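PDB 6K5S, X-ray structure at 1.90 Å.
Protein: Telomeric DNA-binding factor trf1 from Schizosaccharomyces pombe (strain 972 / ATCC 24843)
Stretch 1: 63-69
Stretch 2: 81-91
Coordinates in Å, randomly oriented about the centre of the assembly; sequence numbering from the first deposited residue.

Stretch 1 (63-69) ESFIYSS
Stretch 2 (81-91) TTRRANLAIFL

An irregular segment, 63-69, runs roughly antiparallel to a helix that begins before 81 and continues past 91, so that Phe65 lies by Asn86 and Ile89 and Ser68 back by Thr82. The helix's i to i-4 ladder runs unbroken from Ala85 N to Thr81 O (2.9 Å) through Leu91 N to Leu87 O (3.0 Å). The register is set at Phe65 and Asn86, whose CA atoms are 5.9 Å apart.

One amide clamps the loop. Asn86 has chi1 -80° (m) and chi2 -17°; its CA-CB bond points sideways, but its end comes nearer, meeting both polar backbone atoms of Ile66. Ile66 N donates to Asn86 OD1 at 2.9 Å (170°), and Asn86 ND2 donates to Ile66 O at 2.8 Å (169°). The near-linear pair satisfies both the NH and the carbonyl of Ile66, so one side-chain amide reads one extended backbone unit (phi/psi -102/126).

Ile66 (m, t) points toward the helix, placing CD1 3.9 Å from Ala85 CB, CG2 3.8 Å from Thr82 CG2 and CG1 4.2 Å from Ile89 CD1; alanine's short side chain faces the isoleucine tip. Phe65 (phi/psi -121/172) starts sideways, but chi1 -67° and chi2 -85° carry its ring along the helix, with CE1 3.5 Å from Ile89 CG2. Phe90, t at -164°, places CD2 3.7 Å from Phe65 CZ. Ile89 (m, t) thus serves both Phe65 and Ile66. Beyond Tyr67, which points away, Ser68 (p) brings CB 3.5 Å from OG1 of Thr82 (p).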

# COMPACT_ATOMS: atom_id res chain seq x y z
N GLU A 63 -8.73 6.54 -14.76
CA GLU A 63 -10.14 6.30 -15.04
C GLU A 63 -10.77 5.49 -13.91
O GLU A 63 -10.23 5.44 -12.79
CB GLU A 63 -10.28 5.62 -16.41
CG GLU A 63 -9.38 6.17 -17.51
CD GLU A 63 -9.68 7.61 -17.88
OE1 GLU A 63 -9.06 8.13 -18.85
OE2 GLU A 63 -10.53 8.25 -17.22
N SER A 64 -11.93 4.88 -14.19
CA SER A 64 -12.61 4.11 -13.16
C SER A 64 -11.88 2.80 -12.89
O SER A 64 -11.66 2.45 -11.73
CB SER A 64 -14.06 3.86 -13.56
OG SER A 64 -14.81 5.05 -13.52
N PHE A 65 -11.49 2.08 -13.94
CA PHE A 65 -10.90 0.76 -13.82
C PHE A 65 -9.50 0.73 -14.43
O PHE A 65 -9.05 1.69 -15.08
CB PHE A 65 -11.79 -0.31 -14.48
CG PHE A 65 -13.09 -0.51 -13.78
CD1 PHE A 65 -13.18 -1.37 -12.70
CD2 PHE A 65 -14.22 0.19 -14.19
CE1 PHE A 65 -14.39 -1.54 -12.03
CE2 PHE A 65 -15.44 0.03 -13.53
CZ PHE A 65 -15.52 -0.84 -12.46
N ILE A 66 -8.82 -0.39 -14.21
CA ILE A 66 -7.44 -0.58 -14.64
C ILE A 66 -7.43 -1.44 -15.89
O ILE A 66 -7.97 -2.56 -15.89
CB ILE A 66 -6.60 -1.25 -13.55
CG1 ILE A 66 -6.70 -0.44 -12.26
CG2 ILE A 66 -5.11 -1.39 -14.00
CD1 ILE A 66 -5.95 -1.08 -11.14
N TYR A 67 -6.78 -0.94 -16.94
CA TYR A 67 -6.74 -1.62 -18.23
C TYR A 67 -5.30 -2.08 -18.44
O TYR A 67 -4.43 -1.27 -18.78
CB TYR A 67 -7.25 -0.69 -19.32
CG TYR A 67 -8.63 -0.13 -19.01
CD1 TYR A 67 -9.74 -0.95 -19.00
CD2 TYR A 67 -8.81 1.22 -18.72
CE1 TYR A 67 -11.00 -0.46 -18.72
CE2 TYR A 67 -10.07 1.73 -18.44
CZ TYR A 67 -11.17 0.89 -18.44
OH TYR A 67 -12.43 1.41 -18.17
N SER A 68 -5.04 -3.36 -18.17
CA SER A 68 -3.65 -3.81 -18.06
C SER A 68 -2.91 -3.60 -19.36
O SER A 68 -1.75 -3.16 -19.36
CB SER A 68 -3.59 -5.28 -17.60
OG SER A 68 -4.37 -6.16 -18.41
N SER A 69 -3.56 -3.87 -20.49
CA SER A 69 -2.91 -3.65 -21.78
C SER A 69 -2.55 -2.18 -21.98
O SER A 69 -1.45 -1.87 -22.47
CB SER A 69 -3.82 -4.15 -22.91
OG SER A 69 -5.05 -3.46 -22.90
N THR A 81 -3.39 -9.80 -11.08
CA THR A 81 -3.57 -8.79 -10.04
C THR A 81 -4.47 -7.66 -10.51
O THR A 81 -5.29 -7.16 -9.73
CB THR A 81 -2.22 -8.23 -9.59
OG1 THR A 81 -1.45 -9.29 -9.03
CG2 THR A 81 -2.39 -7.17 -8.55
N THR A 82 -4.32 -7.20 -11.75
CA THR A 82 -5.21 -6.12 -12.16
C THR A 82 -6.64 -6.62 -12.29
O THR A 82 -7.58 -5.86 -12.02
CB THR A 82 -4.75 -5.46 -13.47
OG1 THR A 82 -4.65 -6.43 -14.51
CG2 THR A 82 -3.42 -4.77 -13.27
N ARG A 83 -6.83 -7.90 -12.63
CA ARG A 83 -8.19 -8.43 -12.69
C ARG A 83 -8.84 -8.44 -11.31
O ARG A 83 -10.01 -8.05 -11.17
CB ARG A 83 -8.19 -9.84 -13.29
CG ARG A 83 -8.01 -9.84 -14.79
CD ARG A 83 -8.23 -11.23 -15.35
NE ARG A 83 -7.40 -12.24 -14.72
CZ ARG A 83 -6.36 -12.82 -15.31
NH1 ARG A 83 -6.04 -12.48 -16.55
NH2 ARG A 83 -5.66 -13.75 -14.68
N ARG A 84 -8.09 -8.89 -10.29
CA ARG A 84 -8.54 -8.80 -8.91
C ARG A 84 -8.84 -7.37 -8.51
O ARG A 84 -9.85 -7.10 -7.84
CB ARG A 84 -7.49 -9.40 -7.97
CG ARG A 84 -7.24 -10.91 -8.15
CD ARG A 84 -7.47 -11.71 -6.85
NE ARG A 84 -7.24 -13.15 -7.07
CZ ARG A 84 -6.30 -13.85 -6.47
NH1 ARG A 84 -5.48 -13.27 -5.59
NH2 ARG A 84 -6.16 -15.15 -6.73
N ALA A 85 -7.95 -6.44 -8.89
CA ALA A 85 -8.16 -5.05 -8.51
C ALA A 85 -9.47 -4.53 -9.08
O ALA A 85 -10.24 -3.86 -8.38
CB ALA A 85 -6.97 -4.19 -8.96
N ASN A 86 -9.75 -4.85 -10.35
CA ASN A 86 -10.98 -4.39 -10.97
C ASN A 86 -12.22 -4.93 -10.26
O ASN A 86 -13.20 -4.20 -10.11
CB ASN A 86 -10.97 -4.76 -12.46
CG ASN A 86 -10.13 -3.78 -13.29
OD1 ASN A 86 -9.83 -2.67 -12.82
ND2 ASN A 86 -9.75 -4.16 -14.51
N LEU A 87 -12.19 -6.19 -9.81
CA LEU A 87 -13.28 -6.70 -8.98
C LEU A 87 -13.42 -5.92 -7.68
O LEU A 87 -14.54 -5.61 -7.25
CB LEU A 87 -13.08 -8.19 -8.68
CG LEU A 87 -13.41 -9.03 -9.92
CD1 LEU A 87 -12.61 -10.31 -9.93
CD2 LEU A 87 -14.91 -9.28 -9.95
N ALA A 88 -12.29 -5.63 -7.02
CA ALA A 88 -12.36 -4.89 -5.76
C ALA A 88 -12.92 -3.50 -6.00
O ALA A 88 -13.74 -3.01 -5.21
CB ALA A 88 -10.98 -4.83 -5.10
N ILE A 89 -12.50 -2.86 -7.10
CA ILE A 89 -13.02 -1.54 -7.47
C ILE A 89 -14.52 -1.59 -7.68
O ILE A 89 -15.26 -0.71 -7.23
CB ILE A 89 -12.30 -1.01 -8.72
CG1 ILE A 89 -10.87 -0.59 -8.40
CG2 ILE A 89 -13.04 0.21 -9.33
CD1 ILE A 89 -10.02 -0.39 -9.68
N PHE A 90 -15.00 -2.61 -8.41
CA PHE A 90 -16.43 -2.70 -8.71
C PHE A 90 -17.23 -2.90 -7.43
O PHE A 90 -18.26 -2.23 -7.23
CB PHE A 90 -16.68 -3.85 -9.68
CG PHE A 90 -18.02 -3.80 -10.34
CD1 PHE A 90 -19.16 -4.25 -9.67
CD2 PHE A 90 -18.16 -3.33 -11.64
CE1 PHE A 90 -20.40 -4.22 -10.28
CE2 PHE A 90 -19.41 -3.28 -12.25
CZ PHE A 90 -20.52 -3.74 -11.57
N LEU A 91 -16.77 -3.78 -6.55
CA LEU A 91 -17.48 -4.05 -5.31
C LEU A 91 -17.45 -2.85 -4.38
O LEU A 91 -18.46 -2.54 -3.72
CB LEU A 91 -16.89 -5.30 -4.64
CG LEU A 91 -17.62 -5.89 -3.43
CD1 LEU A 91 -19.10 -6.12 -3.77
CD2 LEU A 91 -16.95 -7.17 -3.01